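PDB 1ZUU: protein BZZ1 from Saccharomyces cerevisiae, which plays a role in endocytosis and trafficking to the vacuole, and works with type I myosins to restore actin cytoskeleton polarity after salt stress. Local coordinates for residues L7-Q12 and I20-K25; K25-A30 and K39-T44. All blocks are in the same frame, centred on the assembly; numbering follows the deposited sequence.

Interaction 1: residues L7-Q12 and I20-K25; sequences LYAYVQ and ITPGDK
Tyr-10 and Ile-20 meet through a reciprocal pair of backbone hydrogen bonds, a single antiparallel bridge between two otherwise irregular pieces of chain. Tyr-10 N donates to Ile-20 O at 2.9 Å, and Ile-20 N returns a bond of equal length to Tyr-10 O. Both donors lie in the plane of the carbonyl they reach, and N-H...O angles of 166° and 161° make the bonds nearly straight. Ile-20 O is also approached by Ala-9 CA at 3.2 Å, a CA-H...O contact beside the stronger bond. Just beyond the bridge, Thr-21 to Asp-24 form a type II turn, with Gly-23 at its positive-phi position. Asp-24 folds back over this turn, and its OD2 takes the Thr-21 N-H (2.9 Å) from above the carboxylate plane. The packing is lighter. Ile-20 CG1 sits between its backbone N and carbonyl carbon (chi1 46°), where it rests 3.8 Å from Tyr-10 CB; CD1 continues to the carbonyl oxygen of Tyr-8. On the exposed side the Pro-22 ring lies against the backbone of 7-9: Pro-22 CG is 3.6 Å from Leu-7 O, while Pro-22 CD lies 4.0 Å from Ala-9 CB. Tyr-10 CG is anti to its backbone N, and the ring runs away from Ile-20 towards Pro-52 and Tyr-55, its hydroxyl bonded to Glu-17 and Lys-13. In this first SH3 domain of BZZ1, Leu-7 to Tyr-10 (LYAY) form most of the segment corresponding to the ALYDY motif, and the bridge ties together the base of the RT loop, next to the diverging turn. Backbone bonds do most of the joining; the Tyr-10 ring, which takes little part, lies with Tyr-55 and Pro-52, consistent with the side that receives proline-rich peptides in SH3 domains generally.

Interaction 2: residues K25-A30 and K39-T44; sequences KISLVA and KINNDT
Lys-25 and Thr-44 begin the pairing with a nearly linear bond, Lys-25 N to Thr-44 OG1 (2.8 Å, 177°). The carbonyl of Lys-25 is met by Asp-43 N at 2.8 Å and, weakly, by Thr-44 N, so both the N-H and the C=O of Lys-25 are held by residues at the start of the distal loop. Regular antiparallel exchange follows: Ser-27 N donates to Asn-41 O, and Asn-41 N to Ser-27 O. On the face carrying both side chains, Asn-41 ND2 adds a bond to Ser-27 OG (2.9 Å), which lies in the amide plane. Asn-41 OD1 is taken by Thr-48, and a water weakly linked to Asn-41 ND2 also weakly reaches Leu-28 O. Strands 26-28 and 37-42 are neighbours in the SH3 beta-barrel, joined by the n-Src loop, and a classic beta bulge interrupts their register near that loop. Val-29 N (3.0 Å) and Ala-30 N (3.2 Å) both donate to Lys-39 O from the same face of its plane, each about 35° out of it, while Lys-39 N donates to Ala-30 O. The Lys-39 aliphatic chain crosses Val-29 obliquely, Lys-39 CD 3.7 Å from Val-29 CG1. On the buried side Ile-26 CG2 packs on Ile-40 CD1 (3.9 Å), both residues touching Ile-56. Asn-42, also buried, has its amide satisfied outside the pair: OD1 by Thr-45 N, ND2 by Thr-19 O and Asp-24.

Overall arrangement
Interactions 1 and 2 follow one another along the chain and share Lys-25, where the diverging turn runs into strand 26-28. Their centres lie 11 Å apart, yet they touch. Asp-24 OD2 and Asn-42 ND2 are 3.0 Å apart, a hydrogen bond that joins the turn to the neighbouring strand, and Asp-24 CA packs 3.5 Å from Thr-44 OG1. Ile-20 CG2 lies 3.7 Å from Ile-40 CD1, so that Ile-20 and Ile-40 share the hydrophobic core. The bound magnesium ion stays remote from both, about 12 Å from the side chain of Tyr-10 and about 11 Å from that of Lys-39. Tyr-10 marks the probable peptide-binding side.

Interaction 1: residues L7-Q12 and I20-K25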
ATOM      1  N   LEU A   7       3.536  -1.727   7.868  0.50  4.98           N
ATOM      2  CA  LEU A   7       3.488  -2.520   9.113  0.50  5.77           C
ATOM      3  C   LEU A   7       3.503  -4.021   8.835  0.50  5.31           C
ATOM      4  O   LEU A   7       4.202  -4.792   9.521  0.50  4.38           O
ATOM      5  CB  LEU A   7       2.230  -2.166   9.961  0.50  5.54           C
ATOM      6  CG  LEU A   7       2.080  -0.703  10.287  0.50  8.50           C
ATOM      7  CD1 LEU A   7       0.705  -0.293  10.851  0.50 10.73           C
ATOM      8  CD2 LEU A   7       3.180  -0.382  11.220  0.50  9.90           C
ATOM      9  N   TYR A   8       2.741  -4.433   7.816  1.00  4.58           N
ATOM     10  CA  TYR A   8       2.476  -5.836   7.516  1.00  5.12           C
ATOM     11  C   TYR A   8       2.679  -6.068   6.028  1.00  4.83           C
ATOM     12  O   TYR A   8       2.243  -5.247   5.203  1.00  5.07           O
ATOM     13  CB  TYR A   8       1.023  -6.204   7.905  1.00  6.24           C
ATOM     14  CG  TYR A   8       0.771  -6.070   9.401  1.00  5.80           C
ATOM     15  CD1 TYR A   8       0.989  -7.146  10.220  1.00  6.91           C
ATOM     16  CD2 TYR A   8       0.355  -4.842   9.976  1.00  6.56           C
ATOM     17  CE1 TYR A   8       0.792  -7.041  11.620  1.00  6.30           C
ATOM     18  CE2 TYR A   8       0.149  -4.738  11.337  1.00  6.94           C
ATOM     19  CZ  TYR A   8       0.356  -5.844  12.149  1.00  5.73           C
ATOM     20  OH  TYR A   8       0.119  -5.687  13.510  1.00  6.75           O
ATOM     21  N   ALA A   9       3.292  -7.191   5.681  1.00  4.86           N
ATOM     22  CA  ALA A   9       3.521  -7.555   4.285  1.00  4.95           C
ATOM     23  C   ALA A   9       2.219  -7.972   3.607  1.00  4.61           C
ATOM     24  O   ALA A   9       1.348  -8.609   4.213  1.00  6.74           O
ATOM     25  CB  ALA A   9       4.551  -8.688   4.202  1.00  6.20           C
ATOM     26  N   TYR A  10       2.134  -7.628   2.325  1.00  4.26           N
ATOM     27  CA  TYR A  10       0.992  -8.039   1.481  1.00  4.22           C
ATOM     28  C   TYR A  10       1.538  -8.246   0.093  1.00  4.13           C
ATOM     29  O   TYR A  10       2.217  -7.372  -0.449  1.00  4.92           O
ATOM     30  CB  TYR A  10      -0.084  -6.940   1.424  1.00  4.82           C
ATOM     31  CG  TYR A  10      -1.266  -7.386   0.617  1.00  4.64           C
ATOM     32  CD1 TYR A  10      -2.197  -8.304   1.112  1.00  5.58           C
ATOM     33  CD2 TYR A  10      -1.452  -6.925  -0.695  1.00  4.95           C
ATOM     34  CE1 TYR A  10      -3.247  -8.760   0.345  1.00  5.45           C
ATOM     35  CE2 TYR A  10      -2.495  -7.418  -1.469  1.00  4.98           C
ATOM     36  CZ  TYR A  10      -3.377  -8.346  -0.963  1.00  4.79           C
ATOM     37  OH  TYR A  10      -4.390  -8.889  -1.719  1.00  6.33           O
ATOM     38  N   VAL A  11       1.224  -9.406  -0.532  1.00  4.33           N
ATOM     39  CA  VAL A  11       1.602  -9.677  -1.903  1.00  4.29           C
ATOM     40  C   VAL A  11       0.389  -9.413  -2.816  1.00  4.19           C
ATOM     41  O   VAL A  11      -0.698  -9.953  -2.594  1.00  4.89           O
ATOM     42  CB  VAL A  11       2.113 -11.117  -2.115  1.00  4.68           C
ATOM     43  CG1 VAL A  11       2.607 -11.310  -3.527  1.00  5.05           C
ATOM     44  CG2 VAL A  11       3.242 -11.421  -1.124  1.00  5.32           C
ATOM     45  N   GLN A  12       0.653  -8.678  -3.894  0.50  4.33           N
ATOM     46  CA  GLN A  12      -0.314  -8.461  -4.980  0.50  4.82           C
ATOM     47  C   GLN A  12      -1.118  -9.749  -5.263  0.50  5.53           C
ATOM     48  O   GLN A  12      -0.549 -10.837  -5.425  0.50  6.38           O
ATOM     49  CB  GLN A  12       0.450  -7.964  -6.238  0.50  4.10           C
ATOM     50  CG  GLN A  12      -0.512  -7.806  -7.426  0.50  4.79           C
ATOM     51  CD  GLN A  12       0.080  -7.294  -8.692  0.50  5.77           C
ATOM     52  OE1 GLN A  12      -0.684  -6.837  -9.590  0.50 11.87           O
ATOM     53  NE2 GLN A  12       1.360  -7.382  -8.841  0.50 11.88           N
ATOM     54  N   ILE A  20       3.603  -4.851  -0.796  1.00  3.52           N
ATOM     55  CA  ILE A  20       4.262  -4.048   0.198  1.00  3.39           C
ATOM     56  C   ILE A  20       4.959  -4.961   1.204  1.00  3.20           C
ATOM     57  O   ILE A  20       4.428  -5.999   1.588  1.00  3.87           O
ATOM     58  CB  ILE A  20       3.280  -3.072   0.933  1.00  3.73           C
ATOM     59  CG1 ILE A  20       1.983  -3.804   1.341  1.00  4.16           C
ATOM     60  CG2 ILE A  20       3.041  -1.851   0.113  1.00  4.53           C
ATOM     61  CD1 ILE A  20       1.116  -3.061   2.330  1.00  4.93           C
ATOM     62  N   THR A  21       6.112  -4.511   1.697  1.00  3.44           N
ATOM     63  CA  THR A  21       6.808  -5.206   2.758  1.00  4.03           C
ATOM     64  C   THR A  21       7.319  -4.199   3.767  1.00  4.14           C
ATOM     65  O   THR A  21       7.647  -3.060   3.424  1.00  4.10           O
ATOM     66  CB  THR A  21       7.964  -6.085   2.229  1.00  4.48           C
ATOM     67  OG1 THR A  21       8.995  -5.282   1.646  1.00  5.26           O
ATOM     68  CG2 THR A  21       7.484  -7.155   1.306  1.00  5.39           C
ATOM     69  N   PRO A  22       7.404  -4.600   5.053  1.00  4.36           N
ATOM     70  CA  PRO A  22       7.959  -3.667   6.099  1.00  5.17           C
ATOM     71  C   PRO A  22       9.271  -3.094   5.638  1.00  4.98           C
ATOM     72  O   PRO A  22      10.156  -3.827   5.150  1.00  5.88           O
ATOM     73  CB  PRO A  22       8.077  -4.597   7.322  1.00  6.08           C
ATOM     74  CG  PRO A  22       6.885  -5.525   7.165  1.00  6.41           C
ATOM     75  CD  PRO A  22       6.891  -5.852   5.664  1.00  5.42           C
ATOM     76  N   GLY A  23       9.413  -1.784   5.798  1.00  5.31           N
ATOM     77  CA  GLY A  23      10.600  -1.065   5.367  1.00  5.51           C
ATOM     78  C   GLY A  23      10.495  -0.372   4.016  1.00  5.28           C
ATOM     79  O   GLY A  23      11.323   0.448   3.696  1.00  7.95           O
ATOM     80  N   ASP A  24       9.489  -0.736   3.216  1.00  4.46           N
ATOM     81  CA  ASP A  24       9.338  -0.063   1.902  1.00  4.07           C
ATOM     82  C   ASP A  24       8.935   1.404   2.143  1.00  4.29           C
ATOM     83  O   ASP A  24       8.165   1.735   3.074  1.00  5.35           O
ATOM     84  CB  ASP A  24       8.286  -0.772   1.097  1.00  4.27           C
ATOM     85  CG  ASP A  24       8.720  -2.159   0.565  1.00  4.72           C
ATOM     86  OD1 ASP A  24       9.935  -2.480   0.641  1.00  5.54           O
ATOM     87  OD2 ASP A  24       7.815  -2.883   0.070  1.00  5.04           O
ATOM     88  N   LYS A  25       9.419   2.252   1.257  1.00  3.68           N
ATOM     89  CA  LYS A  25       9.043   3.674   1.268  1.00  4.48           C
ATOM     90  C   LYS A  25       7.766   3.852   0.425  1.00  4.51           C
ATOM     91  O   LYS A  25       7.728   3.428  -0.725  1.00  5.95           O
ATOM     92  CB  LYS A  25      10.173   4.532   0.625  1.00  4.97           C
ATOM     93  CG  LYS A  25      11.332   4.827   1.408  1.00  7.09           C
ATOM     94  CD  LYS A  25      12.180   3.716   1.882  1.00  6.99           C
ATOM     95  CE  LYS A  25      13.524   4.227   2.423  1.00  7.63           C
ATOM     96  NZ  LYS A  25      14.340   3.163   2.865  1.00  7.13           N
TER

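Interaction 2: residues K25-A30 and K39-T44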
ATOM      1  N   LYS A  25       9.419   2.252   1.257  1.00  3.68           N
ATOM      2  CA  LYS A  25       9.043   3.674   1.268  1.00  4.48           C
ATOM      3  C   LYS A  25       7.766   3.852   0.425  1.00  4.51           C
ATOM      4  O   LYS A  25       7.728   3.428  -0.725  1.00  5.95           O
ATOM      5  CB  LYS A  25      10.173   4.532   0.625  1.00  4.97           C
ATOM      6  CG  LYS A  25      11.332   4.827   1.408  1.00  7.09           C
ATOM      7  CD  LYS A  25      12.180   3.716   1.882  1.00  6.99           C
ATOM      8  CE  LYS A  25      13.524   4.227   2.423  1.00  7.63           C
ATOM      9  NZ  LYS A  25      14.340   3.163   2.865  1.00  7.13           N
ATOM     10  N   ILE A  26       6.736   4.439   1.047  1.00  4.61           N
ATOM     11  CA  ILE A  26       5.430   4.532   0.413  1.00  4.08           C
ATOM     12  C   ILE A  26       4.933   5.991   0.443  1.00  4.75           C
ATOM     13  O   ILE A  26       5.414   6.814   1.267  1.00  5.19           O
ATOM     14  CB  ILE A  26       4.387   3.574   1.024  1.00  4.61           C
ATOM     15  CG1 ILE A  26       4.060   3.955   2.478  1.00  5.60           C
ATOM     16  CG2 ILE A  26       4.867   2.115   0.885  1.00  5.15           C
ATOM     17  CD1 ILE A  26       2.925   3.129   3.093  1.00  6.45           C
ATOM     18  N   SER A  27       3.938   6.262  -0.372  1.00  4.21           N
ATOM     19  CA  SER A  27       3.281   7.572  -0.392  1.00  4.71           C
ATOM     20  C   SER A  27       1.795   7.355  -0.744  1.00  4.07           C
ATOM     21  O   SER A  27       1.412   6.426  -1.435  1.00  4.72           O
ATOM     22  CB  SER A  27       3.931   8.490  -1.419  1.00  5.67           C
ATOM     23  OG  SER A  27       3.763   7.997  -2.719  1.00  6.68           O
ATOM     24  N   LEU A  28       0.976   8.261  -0.211  1.00  4.16           N
ATOM     25  CA  LEU A  28      -0.481   8.155  -0.440  1.00  4.18           C
ATOM     26  C   LEU A  28      -0.874   8.632  -1.852  1.00  4.52           C
ATOM     27  O   LEU A  28      -0.389   9.650  -2.326  1.00  5.37           O
ATOM     28  CB  LEU A  28      -1.164   9.003   0.597  1.00  4.62           C
ATOM     29  CG  LEU A  28      -2.713   8.993   0.672  1.00  4.93           C
ATOM     30  CD1 LEU A  28      -3.250   7.579   0.911  1.00  5.01           C
ATOM     31  CD2 LEU A  28      -3.189   9.965   1.715  1.00  5.68           C
ATOM     32  N   VAL A  29      -1.832   7.913  -2.453  1.00  4.35           N
ATOM     33  CA  VAL A  29      -2.540   8.380  -3.632  1.00  4.90           C
ATOM     34  C   VAL A  29      -3.980   8.798  -3.241  1.00  4.38           C
ATOM     35  O   VAL A  29      -4.425   9.893  -3.563  1.00  5.47           O
ATOM     36  CB  VAL A  29      -2.590   7.333  -4.760  1.00  5.63           C
ATOM     37  CG1 VAL A  29      -3.462   7.818  -5.929  1.00  6.42           C
ATOM     38  CG2 VAL A  29      -1.201   6.939  -5.183  1.00  6.67           C
ATOM     39  N   ALA A  30      -4.698   7.916  -2.557  1.00  4.44           N
ATOM     40  CA  ALA A  30      -6.101   8.206  -2.168  1.00  5.25           C
ATOM     41  C   ALA A  30      -6.440   7.351  -0.973  1.00  4.29           C
ATOM     42  O   ALA A  30      -6.152   6.146  -0.931  1.00  5.13           O
ATOM     43  CB  ALA A  30      -7.044   7.888  -3.322  1.00  6.10           C
ATOM     44  N   LYS A  39      -5.168   3.375  -1.835  0.50  3.95           N
ATOM     45  CA  LYS A  39      -4.281   3.430  -2.989  0.50  4.25           C
ATOM     46  C   LYS A  39      -3.007   4.182  -2.578  0.50  4.13           C
ATOM     47  O   LYS A  39      -3.083   5.269  -1.982  0.50  3.93           O
ATOM     48  CB  LYS A  39      -4.943   4.084  -4.204  0.50  4.86           C
ATOM     49  CG  LYS A  39      -4.157   3.807  -5.495  0.50  5.20           C
ATOM     50  CD  LYS A  39      -4.731   4.455  -6.705  0.50  7.49           C
ATOM     51  CE  LYS A  39      -5.906   3.694  -7.190  0.50  9.11           C
ATOM     52  NZ  LYS A  39      -6.579   4.438  -8.336  0.50 11.86           N
ATOM     53  N   ILE A  40      -1.849   3.597  -2.929  1.00  3.80           N
ATOM     54  CA  ILE A  40      -0.551   4.125  -2.584  1.00  3.45           C
ATOM     55  C   ILE A  40       0.406   3.954  -3.797  1.00  3.64           C
ATOM     56  O   ILE A  40       0.169   3.168  -4.705  1.00  4.60           O
ATOM     57  CB  ILE A  40       0.059   3.424  -1.315  1.00  4.26           C
ATOM     58  CG1 ILE A  40       0.304   1.942  -1.592  1.00  4.88           C
ATOM     59  CG2 ILE A  40      -0.799   3.661  -0.100  1.00  4.73           C
ATOM     60  CD1 ILE A  40       1.305   1.310  -0.604  1.00  5.94           C
ATOM     61  N   ASN A  41       1.532   4.656  -3.650  1.00  3.82           N
ATOM     62  CA  ASN A  41       2.741   4.350  -4.397  1.00  3.99           C
ATOM     63  C   ASN A  41       3.729   3.638  -3.460  1.00  3.84           C
ATOM     64  O   ASN A  41       3.862   4.056  -2.302  1.00  4.47           O
ATOM     65  CB  ASN A  41       3.398   5.604  -4.942  1.00  5.16           C
ATOM     66  CG  ASN A  41       2.430   6.500  -5.678  1.00  6.48           C
ATOM     67  OD1 ASN A  41       1.915   6.149  -6.737  1.00  7.57           O
ATOM     68  ND2 ASN A  41       2.101   7.637  -5.055  1.00  6.62           N
ATOM     69  N   ASN A  42       4.408   2.646  -3.976  1.00  3.60           N
ATOM     70  CA  ASN A  42       5.541   2.031  -3.295  1.00  3.37           C
ATOM     71  C   ASN A  42       6.765   2.529  -4.060  1.00  3.59           C
ATOM     72  O   ASN A  42       7.054   2.060  -5.145  1.00  4.10           O
ATOM     73  CB  ASN A  42       5.405   0.514  -3.290  1.00  3.70           C
ATOM     74  CG  ASN A  42       6.487  -0.179  -2.495  1.00  3.75           C
ATOM     75  OD1 ASN A  42       7.603   0.359  -2.350  1.00  4.29           O
ATOM     76  ND2 ASN A  42       6.171  -1.358  -1.934  1.00  4.19           N
ATOM     77  N   ASP A  43       7.474   3.523  -3.469  1.00  3.71           N
ATOM     78  CA  ASP A  43       8.649   4.062  -4.149  1.00  3.51           C
ATOM     79  C   ASP A  43       9.827   3.094  -4.069  1.00  3.68           C
ATOM     80  O   ASP A  43      10.723   3.183  -4.941  1.00  4.83           O
ATOM     81  CB  ASP A  43       9.020   5.474  -3.672  1.00  4.36           C
ATOM     82  CG  ASP A  43       8.104   6.582  -4.226  1.00  4.99           C
ATOM     83  OD1 ASP A  43       7.245   6.283  -5.083  1.00  5.93           O
ATOM     84  OD2 ASP A  43       8.253   7.762  -3.793  1.00  6.13           O
ATOM     85  N   THR A  44       9.873   2.205  -3.106  1.00  3.79           N
ATOM     86  CA  THR A  44      10.909   1.167  -3.102  1.00  4.02           C
ATOM     87  C   THR A  44      10.794   0.285  -4.336  1.00  4.23           C
ATOM     88  O   THR A  44      11.798  -0.048  -4.987  1.00  5.07           O
ATOM     89  CB  THR A  44      10.850   0.348  -1.816  1.00  4.24           C
ATOM     90  OG1 THR A  44      11.183   1.223  -0.723  1.00  4.36           O
ATOM     91  CG2 THR A  44      11.784  -0.841  -1.865  1.00  4.21           C
TER
HETATM   92  O   HOH W   1       1.211  10.235  -5.193  1.00 35.38           O